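Local structure of probable membrane transporter protein MamO (Magnetospirillum magneticum, 5HMA) at residues A[29-34]-A[81-86]; A[8-13]-A[47-52]; A[36-41]-A[72-77]; A[157-162]-A[178-183]. The protein promotes magnetite formation and activation of the MamE protease in magnetosomes, and binds transition metal ions through the inactive protease-like domain described here. One frame throughout, in Å; residues are numbered along the deposited sequence.

Interaction 1 (A[29-34]-A[81-86]); sequences GTNGYV and TEKFLH
The imidazole of His86 lies with one face over the Gly29-Thr30 peptide, Thr30 N standing 3.6 Å above the His86 ring plane and displaced toward its rim. Gly29 CA completes this cover as a CH-pi donor, 4.2 Å from the His86 ring centroid and 27° off its normal. At the edge of the imidazole, in its plane, is Phe84 O. The phenyl ring of Phe84 is used differently: Thr30 O meets its edge in plane, and Gly32 CA approaches obliquely, 3.8 Å from Phe84 CD1. Thr30 O also accepts the one backbone bond of the contact, from Phe84 N at 2.9 Å, on a lone pair but bent to 135° at the hydrogen. Lys83 runs alongside Thr30 and Asn31, its chain bent at chi2, so that Lys83 NZ reaches Asn31 OD1 at 3.2 Å, nearly along the C=O axis. Within 29-34, Gly32 N bonds Gly29 O at 3.0 Å and closes a type I beta turn. An alanine in place of His86 would remove the ring and would probably leave the Gly29-Thr30 peptide without that flat cover. The contact is a surface one, joining the turn of the hairpin formed by strands 23-29 and 33-37 to the loop after strand 73-78; Phe84 packs on Ile27 and Met78 of flanking strands and meets Phe60 edge-to-face.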
loop_
_atom_site.group_PDB
_atom_site.type_symbol
_atom_site.label_atom_id
_atom_site.label_comp_id
_atom_site.label_asym_id
_atom_site.label_seq_id
_atom_site.Cartn_x
_atom_site.Cartn_y
_atom_site.Cartn_z
ATOM N N GLY A 29 -11.224 -2.618 3.681
ATOM C CA GLY A 29 -12.650 -2.854 3.870
ATOM C C GLY A 29 -12.996 -4.330 3.830
ATOM O O GLY A 29 -12.394 -5.105 3.076
ATOM N N THR A 30 -13.974 -4.720 4.633
ATOM C CA THR A 30 -14.296 -6.128 4.794
ATOM C C THR A 30 -14.742 -6.758 3.462
ATOM O O THR A 30 -14.442 -7.923 3.200
ATOM C CB THR A 30 -15.372 -6.322 5.891
ATOM O OG1 THR A 30 -15.779 -7.692 5.933
ATOM C CG2 THR A 30 -16.574 -5.461 5.616
ATOM N N ASN A 31 -15.409 -5.990 2.600
ATOM C CA ASN A 31 -15.873 -6.557 1.328
ATOM C C ASN A 31 -14.853 -6.449 0.207
ATOM O O ASN A 31 -15.207 -6.537 -0.957
ATOM C CB ASN A 31 -17.169 -5.902 0.876
ATOM C CG ASN A 31 -18.318 -6.234 1.784
ATOM O OD1 ASN A 31 -18.793 -7.370 1.809
ATOM N ND2 ASN A 31 -18.776 -5.244 2.546
ATOM N N GLY A 32 -13.590 -6.259 0.554
ATOM C CA GLY A 32 -12.538 -6.358 -0.430
ATOM C C GLY A 32 -12.028 -5.062 -1.027
ATOM O O GLY A 32 -11.522 -5.063 -2.149
ATOM N N TYR A 33 -12.138 -3.959 -0.290
ATOM C CA TYR A 33 -11.525 -2.711 -0.740
ATOM C C TYR A 33 -10.026 -2.734 -0.475
ATOM O O TYR A 33 -9.576 -3.142 0.602
ATOM C CB TYR A 33 -12.178 -1.508 -0.073
ATOM C CG TYR A 33 -13.562 -1.265 -0.616
ATOM C CD1 TYR A 33 -13.745 -0.573 -1.805
ATOM C CD2 TYR A 33 -14.683 -1.762 0.041
ATOM C CE1 TYR A 33 -15.009 -0.370 -2.322
ATOM C CE2 TYR A 33 -15.955 -1.561 -0.463
ATOM C CZ TYR A 33 -16.112 -0.867 -1.648
ATOM O OH TYR A 33 -17.376 -0.669 -2.151
ATOM N N VAL A 34 -9.261 -2.300 -1.474
ATOM C CA VAL A 34 -7.806 -2.315 -1.412
ATOM C C VAL A 34 -7.286 -0.957 -1.838
ATOM O O VAL A 34 -7.698 -0.431 -2.884
ATOM C CB VAL A 34 -7.208 -3.417 -2.319
ATOM C CG1 VAL A 34 -5.680 -3.269 -2.426
ATOM C CG2 VAL A 34 -7.604 -4.804 -1.828
ATOM N N THR A 81 -17.363 -12.867 -3.393
ATOM C CA THR A 81 -18.340 -12.934 -2.307
ATOM C C THR A 81 -17.662 -13.063 -0.934
ATOM O O THR A 81 -18.331 -13.113 0.090
ATOM C CB THR A 81 -19.296 -14.115 -2.479
ATOM O OG1 THR A 81 -18.535 -15.282 -2.802
ATOM C CG2 THR A 81 -20.273 -13.844 -3.593
ATOM N N GLU A 82 -16.336 -13.125 -0.907
ATOM C CA GLU A 82 -15.662 -13.382 0.361
ATOM C C GLU A 82 -15.420 -12.127 1.215
ATOM O O GLU A 82 -15.349 -11.011 0.701
ATOM C CB GLU A 82 -14.342 -14.097 0.105
ATOM C CG GLU A 82 -14.316 -15.450 0.792
ATOM C CD GLU A 82 -14.089 -16.585 -0.152
ATOM O OE1 GLU A 82 -14.134 -17.736 0.309
ATOM O OE2 GLU A 82 -13.850 -16.327 -1.350
ATOM N N LYS A 83 -15.298 -12.330 2.525
ATOM C CA LYS A 83 -14.990 -11.253 3.465
ATOM C C LYS A 83 -13.501 -11.272 3.846
ATOM O O LYS A 83 -12.851 -12.320 3.777
ATOM C CB LYS A 83 -15.856 -11.386 4.719
ATOM C CG LYS A 83 -17.260 -10.753 4.643
ATOM C CD LYS A 83 -18.011 -11.047 3.356
ATOM C CE LYS A 83 -19.485 -10.658 3.497
ATOM N NZ LYS A 83 -20.084 -10.256 2.198
ATOM N N PHE A 84 -12.970 -10.126 4.272
ATOM C CA PHE A 84 -11.538 -9.988 4.532
ATOM C C PHE A 84 -11.256 -9.279 5.836
ATOM O O PHE A 84 -11.910 -8.287 6.159
ATOM C CB PHE A 84 -10.841 -9.216 3.405
ATOM C CG PHE A 84 -10.956 -9.871 2.052
ATOM C CD1 PHE A 84 -12.121 -9.734 1.293
ATOM C CD2 PHE A 84 -9.902 -10.610 1.531
ATOM C CE1 PHE A 84 -12.241 -10.333 0.040
ATOM C CE2 PHE A 84 -10.013 -11.218 0.263
ATOM C CZ PHE A 84 -11.187 -11.073 -0.478
ATOM N N LEU A 85 -10.281 -9.799 6.582
ATOM C CA LEU A 85 -9.619 -9.033 7.635
ATOM C C LEU A 85 -8.956 -7.811 6.989
ATOM O O LEU A 85 -8.396 -7.902 5.893
ATOM C CB LEU A 85 -8.586 -9.896 8.367
ATOM C CG LEU A 85 -9.161 -11.045 9.195
ATOM C CD1 LEU A 85 -8.056 -11.836 9.892
ATOM C CD2 LEU A 85 -10.144 -10.490 10.211
ATOM N N HIS A 86 -9.010 -6.663 7.649
ATOM C CA HIS A 86 -8.641 -5.425 6.967
ATOM C C HIS A 86 -8.203 -4.403 7.982
ATOM O O HIS A 86 -8.564 -4.507 9.147
ATOM C CB HIS A 86 -9.843 -4.873 6.185
ATOM C CG HIS A 86 -11.027 -4.596 7.063
ATOM N ND1 HIS A 86 -11.321 -3.338 7.548
ATOM C CD2 HIS A 86 -11.956 -5.430 7.594
ATOM C CE1 HIS A 86 -12.392 -3.403 8.322
ATOM N NE2 HIS A 86 -12.796 -4.661 8.370
#

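Interaction 2 (A[8-13]-A[47-52]); sequences AVVGVG and ISVQVA
From its CB outward, Val10 is directed at the opposing strand 47-51. Val10 CB sits 3.3 Å from Gln50 O, close to the very carbonyl that accepts a bond from Gly11. With CG1 anti to the carbonyl carbon (chi1 -64°), the two methyls are divided between neighbours. Val10 CG1 lies beside Val51 CG2 at 3.9 Å, the two side chains pointing the same way, while Val10 CG2 takes the crowded position between N and C and comes 3.7 Å from Val49 CG1, crossing that side chain obliquely. Farther along, Val12 CG1 lies beside Ile47 CG2 at 3.9 Å. The backbones run antiparallel, and two hydrogen-bonded pairs flank the non-hydrogen-bonded pair Val12-Val49. In the first, Gln50 N reaches Gly11 O at 2.7 Å, almost straight at the hydrogen (175°), although the donor stands above the carbonyl plane; Gly11 N answers on a lone pair of Gln50 O. Gly13 and Ser48 repeat the exchange, with Ser48 N at 2.8 Å from Gly13 O. Where the direct ladder ends, a water donates to Val9 O and accepts from Ala52 N. Strands 9-13 and 47-51 are the first and last in the order of the six-stranded sheet, so their bonds close the barrel; strand 58-68 flanks 47-51 on its other edge, and Val41 of helix 38-41 covers Val12 and Ile47.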
loop_
_atom_site.group_PDB
_atom_site.type_symbol
_atom_site.label_atom_id
_atom_site.label_comp_id
_atom_site.label_asym_id
_atom_site.label_seq_id
_atom_site.Cartn_x
_atom_site.Cartn_y
_atom_site.Cartn_z
ATOM N N ALA A 8 -3.797 -8.421 6.008
ATOM C CA ALA A 8 -4.352 -7.288 5.267
ATOM C C ALA A 8 -3.339 -6.681 4.273
ATOM O O ALA A 8 -3.592 -5.627 3.687
ATOM C CB ALA A 8 -4.849 -6.205 6.256
ATOM N N VAL A 9 -2.191 -7.344 4.108
ATOM C CA VAL A 9 -1.153 -6.911 3.167
ATOM C C VAL A 9 -1.229 -7.811 1.949
ATOM O O VAL A 9 -1.070 -9.037 2.073
ATOM C CB VAL A 9 0.253 -6.967 3.800
ATOM C CG1 VAL A 9 1.319 -6.451 2.815
ATOM C CG2 VAL A 9 0.275 -6.186 5.092
ATOM N N VAL A 10 -1.501 -7.225 0.784
ATOM C CA VAL A 10 -1.728 -8.024 -0.424
ATOM C C VAL A 10 -0.709 -7.698 -1.498
ATOM O O VAL A 10 -0.028 -6.666 -1.438
ATOM C CB VAL A 10 -3.149 -7.818 -1.002
ATOM C CG1 VAL A 10 -4.230 -8.314 -0.039
ATOM C CG2 VAL A 10 -3.374 -6.347 -1.401
ATOM N N GLY A 11 -0.613 -8.580 -2.492
ATOM C CA GLY A 11 0.150 -8.275 -3.688
ATOM C C GLY A 11 -0.816 -7.790 -4.766
ATOM O O GLY A 11 -1.961 -8.237 -4.822
ATOM N N VAL A 12 -0.356 -6.881 -5.620
ATOM C CA VAL A 12 -1.160 -6.398 -6.733
ATOM C C VAL A 12 -0.405 -6.610 -8.045
ATOM O O VAL A 12 0.793 -6.369 -8.109
ATOM C CB VAL A 12 -1.522 -4.905 -6.542
ATOM C CG1 VAL A 12 -2.303 -4.405 -7.728
ATOM C CG2 VAL A 12 -2.313 -4.701 -5.239
ATOM N N GLY A 13 -1.102 -7.050 -9.094
ATOM C CA GLY A 13 -0.468 -7.224 -10.389
ATOM C C GLY A 13 -1.464 -7.455 -11.508
ATOM O O GLY A 13 -2.665 -7.253 -11.320
ATOM N N ILE A 47 -6.526 -6.262 -13.378
ATOM C CA ILE A 47 -5.857 -6.261 -12.090
ATOM C C ILE A 47 -6.237 -7.491 -11.293
ATOM O O ILE A 47 -7.416 -7.837 -11.176
ATOM C CB ILE A 47 -6.181 -5.000 -11.293
ATOM C CG1 ILE A 47 -5.743 -3.758 -12.071
ATOM C CG2 ILE A 47 -5.496 -5.062 -9.935
ATOM C CD1 ILE A 47 -6.446 -2.497 -11.640
ATOM N N SER A 48 -5.236 -8.154 -10.737
ATOM C CA SER A 48 -5.504 -9.273 -9.858
ATOM C C SER A 48 -4.840 -8.993 -8.518
ATOM O O SER A 48 -3.715 -8.499 -8.459
ATOM C CB SER A 48 -5.004 -10.586 -10.469
ATOM O OG SER A 48 -5.224 -11.671 -9.583
ATOM N N VAL A 49 -5.557 -9.288 -7.444
ATOM C CA VAL A 49 -5.027 -9.073 -6.113
ATOM C C VAL A 49 -4.674 -10.421 -5.510
ATOM O O VAL A 49 -5.457 -11.367 -5.611
ATOM C CB VAL A 49 -6.031 -8.310 -5.232
ATOM C CG1 VAL A 49 -5.529 -8.264 -3.759
ATOM C CG2 VAL A 49 -6.237 -6.908 -5.793
ATOM N N GLN A 50 -3.503 -10.510 -4.892
ATOM C CA GLN A 50 -3.055 -11.773 -4.327
ATOM C C GLN A 50 -3.106 -11.712 -2.810
ATOM O O GLN A 50 -2.470 -10.859 -2.190
ATOM C CB GLN A 50 -1.644 -12.112 -4.824
ATOM C CG GLN A 50 -1.509 -11.825 -6.329
ATOM C CD GLN A 50 -0.688 -12.859 -7.075
ATOM O OE1 GLN A 50 -0.204 -13.840 -6.495
ATOM N NE2 GLN A 50 -0.525 -12.641 -8.380
ATOM N N VAL A 51 -3.877 -12.626 -2.235
ATOM C CA VAL A 51 -4.213 -12.617 -0.818
ATOM C C VAL A 51 -3.660 -13.865 -0.167
ATOM O O VAL A 51 -3.828 -14.966 -0.690
ATOM C CB VAL A 51 -5.749 -12.529 -0.616
ATOM C CG1 VAL A 51 -6.115 -12.555 0.886
ATOM C CG2 VAL A 51 -6.327 -11.286 -1.338
ATOM N N ALA A 52 -2.990 -13.691 0.970
ATOM C CA ALA A 52 -2.444 -14.816 1.719
ATOM C C ALA A 52 -3.546 -15.503 2.508
ATOM O O ALA A 52 -4.376 -14.843 3.144
ATOM C CB ALA A 52 -1.318 -14.344 2.676
HETATM O O HOH W 1 -3.045 -10.986 2.276
#

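Interaction 3 (A[36-41]-A[72-77]); sequences TTLHSV and DLALLK
The tight part of the contact is the grip of Asp72 on the short, weakly bonded helix of about 38-41. Asp72 OD2 receives His39 ND1 at 2.6 Å through its syn lone pair, and the acceptor lies only 3° out of the imidazole plane. Ring and carboxylate are nearly coplanar, so the bond fixes the ring's rotation; His39 CG occupies the crowded position between N and C. Asp72 OD1, again by its syn lone pair, takes the backbone His39 N at 2.8 Å. The main-chain Asp72 O accepts Leu38 N at 2.8 Å, a donor well above the carbonyl plane. Beyond this, Thr36 and Ala74 form a hydrogen-bonded antiparallel pair. The looser, apolar part is mostly buried: Leu38 CD1 touches Ala74 CB, Val41 CG2 lies 4.1 Å from Ala74 CB, and the Thr36 and Leu76 side chains cross obliquely. Partial exposure is found at Leu38 and, on the tightly bonded side, at His39. An alanine at Asp72 would remove both carboxylate oxygens, and would probably let the His39 ring turn and loosen the helical turn. The strand opens with a G1 beta bulge at Asp72-Leu73, just after the metal ligand His71. The His-carboxylate pair resembles the His-Asp part of the catalytic triad in trypsin-like proteases; Thr148, packed on His39, occupies the position expected for the nucleophilic serine, consistent with an inactive domain.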
loop_
_atom_site.group_PDB
_atom_site.type_symbol
_atom_site.label_atom_id
_atom_site.label_comp_id
_atom_site.label_asym_id
_atom_site.label_seq_id
_atom_site.Cartn_x
_atom_site.Cartn_y
_atom_site.Cartn_z
ATOM N N THR A 36 -3.881 0.977 -3.100
ATOM C CA THR A 36 -2.564 0.703 -3.647
ATOM C C THR A 36 -2.089 1.961 -4.378
ATOM O O THR A 36 -2.810 2.962 -4.399
ATOM C CB THR A 36 -2.590 -0.539 -4.581
ATOM O OG1 THR A 36 -1.247 -0.911 -4.919
ATOM C CG2 THR A 36 -3.389 -0.251 -5.855
ATOM N N THR A 37 -0.879 1.933 -4.943
ATOM C CA THR A 37 -0.338 3.087 -5.669
ATOM C C THR A 37 -0.901 3.136 -7.083
ATOM O O THR A 37 -0.969 2.107 -7.757
ATOM C CB THR A 37 1.201 3.052 -5.743
ATOM O OG1 THR A 37 1.652 1.686 -5.729
ATOM C CG2 THR A 37 1.820 3.816 -4.567
ATOM N N LEU A 38 -1.301 4.323 -7.530
ATOM C CA LEU A 38 -1.948 4.474 -8.835
ATOM C C LEU A 38 -1.028 4.079 -10.005
ATOM O O LEU A 38 -1.441 3.325 -10.887
ATOM C CB LEU A 38 -2.448 5.914 -9.014
ATOM C CG LEU A 38 -3.151 6.224 -10.339
ATOM C CD1 LEU A 38 -4.281 5.243 -10.588
ATOM C CD2 LEU A 38 -3.681 7.656 -10.369
ATOM N N HIS A 39 0.216 4.560 -10.010
ATOM C CA HIS A 39 1.139 4.243 -11.109
ATOM C C HIS A 39 1.401 2.737 -11.239
ATOM O O HIS A 39 1.830 2.271 -12.287
ATOM C CB HIS A 39 2.473 4.986 -10.940
ATOM C CG HIS A 39 3.371 4.407 -9.884
ATOM N ND1 HIS A 39 3.382 4.861 -8.580
ATOM C CD2 HIS A 39 4.300 3.424 -9.945
ATOM C CE1 HIS A 39 4.273 4.176 -7.885
ATOM N NE2 HIS A 39 4.848 3.301 -8.692
ATOM N N SER A 40 1.130 1.973 -10.187
ATOM C CA SER A 40 1.367 0.533 -10.226
ATOM C C SER A 40 0.287 -0.222 -11.004
ATOM O O SER A 40 0.527 -1.329 -11.488
ATOM C CB SER A 40 1.453 -0.036 -8.801
ATOM O OG SER A 40 2.486 0.583 -8.073
ATOM N N VAL A 41 -0.903 0.357 -11.118
ATOM C CA VAL A 41 -2.013 -0.380 -11.713
ATOM C C VAL A 41 -2.588 0.296 -12.953
ATOM O O VAL A 41 -3.268 -0.354 -13.743
ATOM C CB VAL A 41 -3.135 -0.603 -10.686
ATOM C CG1 VAL A 41 -2.637 -1.468 -9.555
ATOM C CG2 VAL A 41 -3.662 0.739 -10.165
ATOM N N ASP A 72 -1.099 9.766 -6.019
ATOM C CA ASP A 72 -0.683 8.484 -6.584
ATOM C C ASP A 72 -1.325 7.304 -5.859
ATOM O O ASP A 72 -0.687 6.282 -5.628
ATOM C CB ASP A 72 0.845 8.354 -6.561
ATOM C CG ASP A 72 1.342 7.145 -7.335
ATOM O OD1 ASP A 72 0.644 6.717 -8.284
ATOM O OD2 ASP A 72 2.420 6.613 -6.985
ATOM N N LEU A 73 -2.598 7.438 -5.502
ATOM C CA LEU A 73 -3.300 6.306 -4.909
ATOM C C LEU A 73 -4.491 5.858 -5.757
ATOM O O LEU A 73 -5.099 6.652 -6.481
ATOM C CB LEU A 73 -3.766 6.636 -3.491
ATOM C CG LEU A 73 -2.680 6.958 -2.466
ATOM C CD1 LEU A 73 -3.291 7.123 -1.089
ATOM C CD2 LEU A 73 -1.625 5.877 -2.460
ATOM N N ALA A 74 -4.797 4.568 -5.651
ATOM C CA ALA A 74 -5.965 3.960 -6.274
ATOM C C ALA A 74 -6.720 3.130 -5.242
ATOM O O ALA A 74 -6.111 2.422 -4.423
ATOM C CB ALA A 74 -5.558 3.085 -7.458
ATOM N N LEU A 75 -8.045 3.239 -5.278
ATOM C CA LEU A 75 -8.934 2.388 -4.490
ATOM C C LEU A 75 -9.444 1.278 -5.391
ATOM O O LEU A 75 -10.085 1.545 -6.403
ATOM C CB LEU A 75 -10.121 3.183 -3.921
ATOM C CG LEU A 75 -11.141 2.335 -3.147
ATOM C CD1 LEU A 75 -10.501 1.802 -1.881
ATOM C CD2 LEU A 75 -12.436 3.114 -2.835
ATOM N N LEU A 76 -9.150 0.039 -5.024
ATOM C CA LEU A 76 -9.601 -1.116 -5.787
ATOM C C LEU A 76 -10.718 -1.826 -5.037
ATOM O O LEU A 76 -10.814 -1.745 -3.808
ATOM C CB LEU A 76 -8.445 -2.100 -6.031
ATOM C CG LEU A 76 -7.093 -1.589 -6.530
ATOM C CD1 LEU A 76 -6.145 -2.767 -6.748
ATOM C CD2 LEU A 76 -7.261 -0.788 -7.807
ATOM N N LYS A 77 -11.549 -2.543 -5.778
ATOM C CA LYS A 77 -12.527 -3.428 -5.169
ATOM C C LYS A 77 -12.344 -4.832 -5.741
ATOM O O LYS A 77 -12.442 -5.032 -6.947
ATOM C CB LYS A 77 -13.946 -2.911 -5.411
ATOM C CG LYS A 77 -15.070 -3.893 -5.110
ATOM C CD LYS A 77 -15.278 -4.082 -3.614
ATOM C CE LYS A 77 -16.635 -4.741 -3.337
ATOM N NZ LYS A 77 -16.627 -6.192 -3.673
#

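Interaction 4 (A[157-162]-A[178-183])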
loop_
_atom_site.group_PDB
_atom_site.type_symbol
_atom_site.label_atom_id
_atom_site.label_comp_id
_atom_site.label_asym_id
_atom_site.label_seq_id
_atom_site.Cartn_x
_atom_site.Cartn_y
_atom_site.Cartn_z
ATOM N N GLY A 157 -0.010 -1.345 15.032
ATOM C CA GLY A 157 -0.630 -1.956 13.866
ATOM C C GLY A 157 -1.638 -1.064 13.166
ATOM O O GLY A 157 -2.275 -1.486 12.208
ATOM N N ASP A 158 -1.794 0.170 13.643
ATOM C CA ASP A 158 -2.671 1.131 12.971
ATOM C C ASP A 158 -2.097 1.538 11.618
ATOM O O ASP A 158 -0.885 1.750 11.478
ATOM C CB ASP A 158 -2.872 2.373 13.832
ATOM C CG ASP A 158 -3.430 2.046 15.204
ATOM O OD1 ASP A 158 -4.196 1.065 15.303
ATOM O OD2 ASP A 158 -3.101 2.765 16.176
ATOM N N LEU A 159 -2.963 1.645 10.619
ATOM C CA LEU A 159 -2.540 2.123 9.305
ATOM C C LEU A 159 -2.100 3.582 9.426
ATOM O O LEU A 159 -2.864 4.407 9.923
ATOM C CB LEU A 159 -3.678 1.991 8.295
ATOM C CG LEU A 159 -3.357 2.416 6.860
ATOM C CD1 LEU A 159 -2.266 1.530 6.285
ATOM C CD2 LEU A 159 -4.596 2.326 5.998
ATOM N N VAL A 160 -0.882 3.917 9.002
ATOM C CA VAL A 160 -0.504 5.331 9.035
ATOM C C VAL A 160 -0.248 5.857 7.632
ATOM O O VAL A 160 -0.200 7.070 7.417
ATOM C CB VAL A 160 0.712 5.595 9.960
ATOM C CG1 VAL A 160 0.360 5.213 11.396
ATOM C CG2 VAL A 160 1.945 4.856 9.500
ATOM N N GLY A 161 -0.124 4.959 6.663
ATOM C CA GLY A 161 0.037 5.410 5.294
ATOM C C GLY A 161 0.298 4.338 4.258
ATOM O O GLY A 161 0.322 3.150 4.561
ATOM N N ILE A 162 0.492 4.783 3.024
ATOM C CA ILE A 162 0.749 3.915 1.885
ATOM C C ILE A 162 2.112 4.273 1.296
ATOM O O ILE A 162 2.382 5.433 0.986
ATOM C CB ILE A 162 -0.359 4.047 0.823
ATOM C CG1 ILE A 162 -1.716 3.629 1.403
ATOM C CG2 ILE A 162 0.011 3.230 -0.405
ATOM C CD1 ILE A 162 -1.799 2.150 1.765
ATOM N N VAL A 178 2.495 8.175 1.631
ATOM C CA VAL A 178 1.282 8.987 1.606
ATOM C C VAL A 178 0.531 8.804 2.921
ATOM O O VAL A 178 0.137 7.694 3.246
ATOM C CB VAL A 178 0.381 8.606 0.434
ATOM C CG1 VAL A 178 -0.803 9.572 0.349
ATOM C CG2 VAL A 178 1.180 8.556 -0.878
ATOM N N PRO A 179 0.337 9.890 3.691
ATOM C CA PRO A 179 -0.366 9.770 4.981
ATOM C C PRO A 179 -1.774 9.185 4.836
ATOM O O PRO A 179 -2.474 9.504 3.879
ATOM C CB PRO A 179 -0.427 11.216 5.488
ATOM C CG PRO A 179 0.737 11.883 4.841
ATOM C CD PRO A 179 0.869 11.244 3.471
ATOM N N ALA A 180 -2.186 8.345 5.780
ATOM C CA ALA A 180 -3.466 7.654 5.670
ATOM C C ALA A 180 -4.658 8.617 5.674
ATOM O O ALA A 180 -5.716 8.287 5.150
ATOM C CB ALA A 180 -3.609 6.632 6.789
ATOM N N GLN A 181 -4.487 9.805 6.250
ATOM C CA GLN A 181 -5.575 10.784 6.291
ATOM C C GLN A 181 -6.016 11.196 4.884
ATOM O O GLN A 181 -7.176 11.560 4.655
ATOM C CB GLN A 181 -5.158 12.022 7.095
ATOM C CG GLN A 181 -6.256 13.078 7.235
ATOM C CD GLN A 181 -7.569 12.508 7.774
ATOM O OE1 GLN A 181 -7.580 11.575 8.587
ATOM N NE2 GLN A 181 -8.685 13.071 7.314
ATOM N N VAL A 182 -5.077 11.130 3.946
ATOM C CA VAL A 182 -5.352 11.433 2.549
ATOM C C VAL A 182 -6.415 10.473 2.016
ATOM O O VAL A 182 -7.309 10.871 1.270
ATOM C CB VAL A 182 -4.052 11.375 1.718
ATOM C CG1 VAL A 182 -4.350 11.176 0.240
ATOM C CG2 VAL A 182 -3.213 12.637 1.959
ATOM N N ILE A 183 -6.331 9.211 2.426
ATOM C CA ILE A 183 -7.326 8.220 2.041
ATOM C C ILE A 183 -8.718 8.615 2.512
ATOM O O ILE A 183 -9.668 8.642 1.730
ATOM C CB ILE A 183 -6.969 6.834 2.593
ATOM C CG1 ILE A 183 -5.602 6.381 2.079
ATOM C CG2 ILE A 183 -8.044 5.818 2.225
ATOM C CD1 ILE A 183 -5.123 5.086 2.728
#
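Backbone bonds come first. Ile162 and Val178 form a hydrogen-bonded antiparallel pair: Val178 N is 2.8 Å from Ile162 O, Ile162 N is 2.9 Å from Val178 O, and both donors lie in the carbonyl planes. Where the hairpin strand 173-179 gives way to helix 180-185, Ala180 N still reaches Val160 O at 2.9 Å, but from 52° out of that carbonyl plane. A second kind of contact is steric. Gly161 CA approaches Val178 O to 3.1 Å, and a CB at Gly161 would stand only 2.6 Å from Val178 O, a clash that glycine avoids; Val160 and Gly161 form a classic beta bulge against Leu152. The third kind is apolar. Ile162 CG1 meets Ile183 CD1 at 3.9 Å, the side chains crossing at about a right angle, and Leu159 CD2 approaches Ile183 CD1 at 4.3 Å. Leu159 CG rests near Ala180 CB. The segments carry no nickel ligand themselves, yet Val178 packs within about 4 Å (nearest side-chain atoms) of the ligand His71, and Val182 O bonds the other ligand, His186, through ND1. No polar side chain takes part in the contact: the main-chain bonds set the register up to the strand-helix junction, and Ile183 CD1, packed on Ile162 and Leu159, seats the helix.

Interaction 1 is the surface contact of the four; the others are buried. Interactions 2 and 3 lie in the six-stranded barrel, and interaction 1 ties a loop to the turn between its strands 23-29 and 33-37. Interactions 1 and 3 share strand 33-37, and 2 meets both, Val10 packing on Val34 and Val12 on Val41. Interaction 4 lies in the second sheet and the helix that follows it, and joins 3 through Leu73, which packs against Ile162, Val178 and Ile183, bringing the two sheets together near the nickel ligands. The chemistry differs with place: polar side chains contribute across interactions 1 and 3, whereas 2 and 4 rely on main-chain bonds and aliphatic packing.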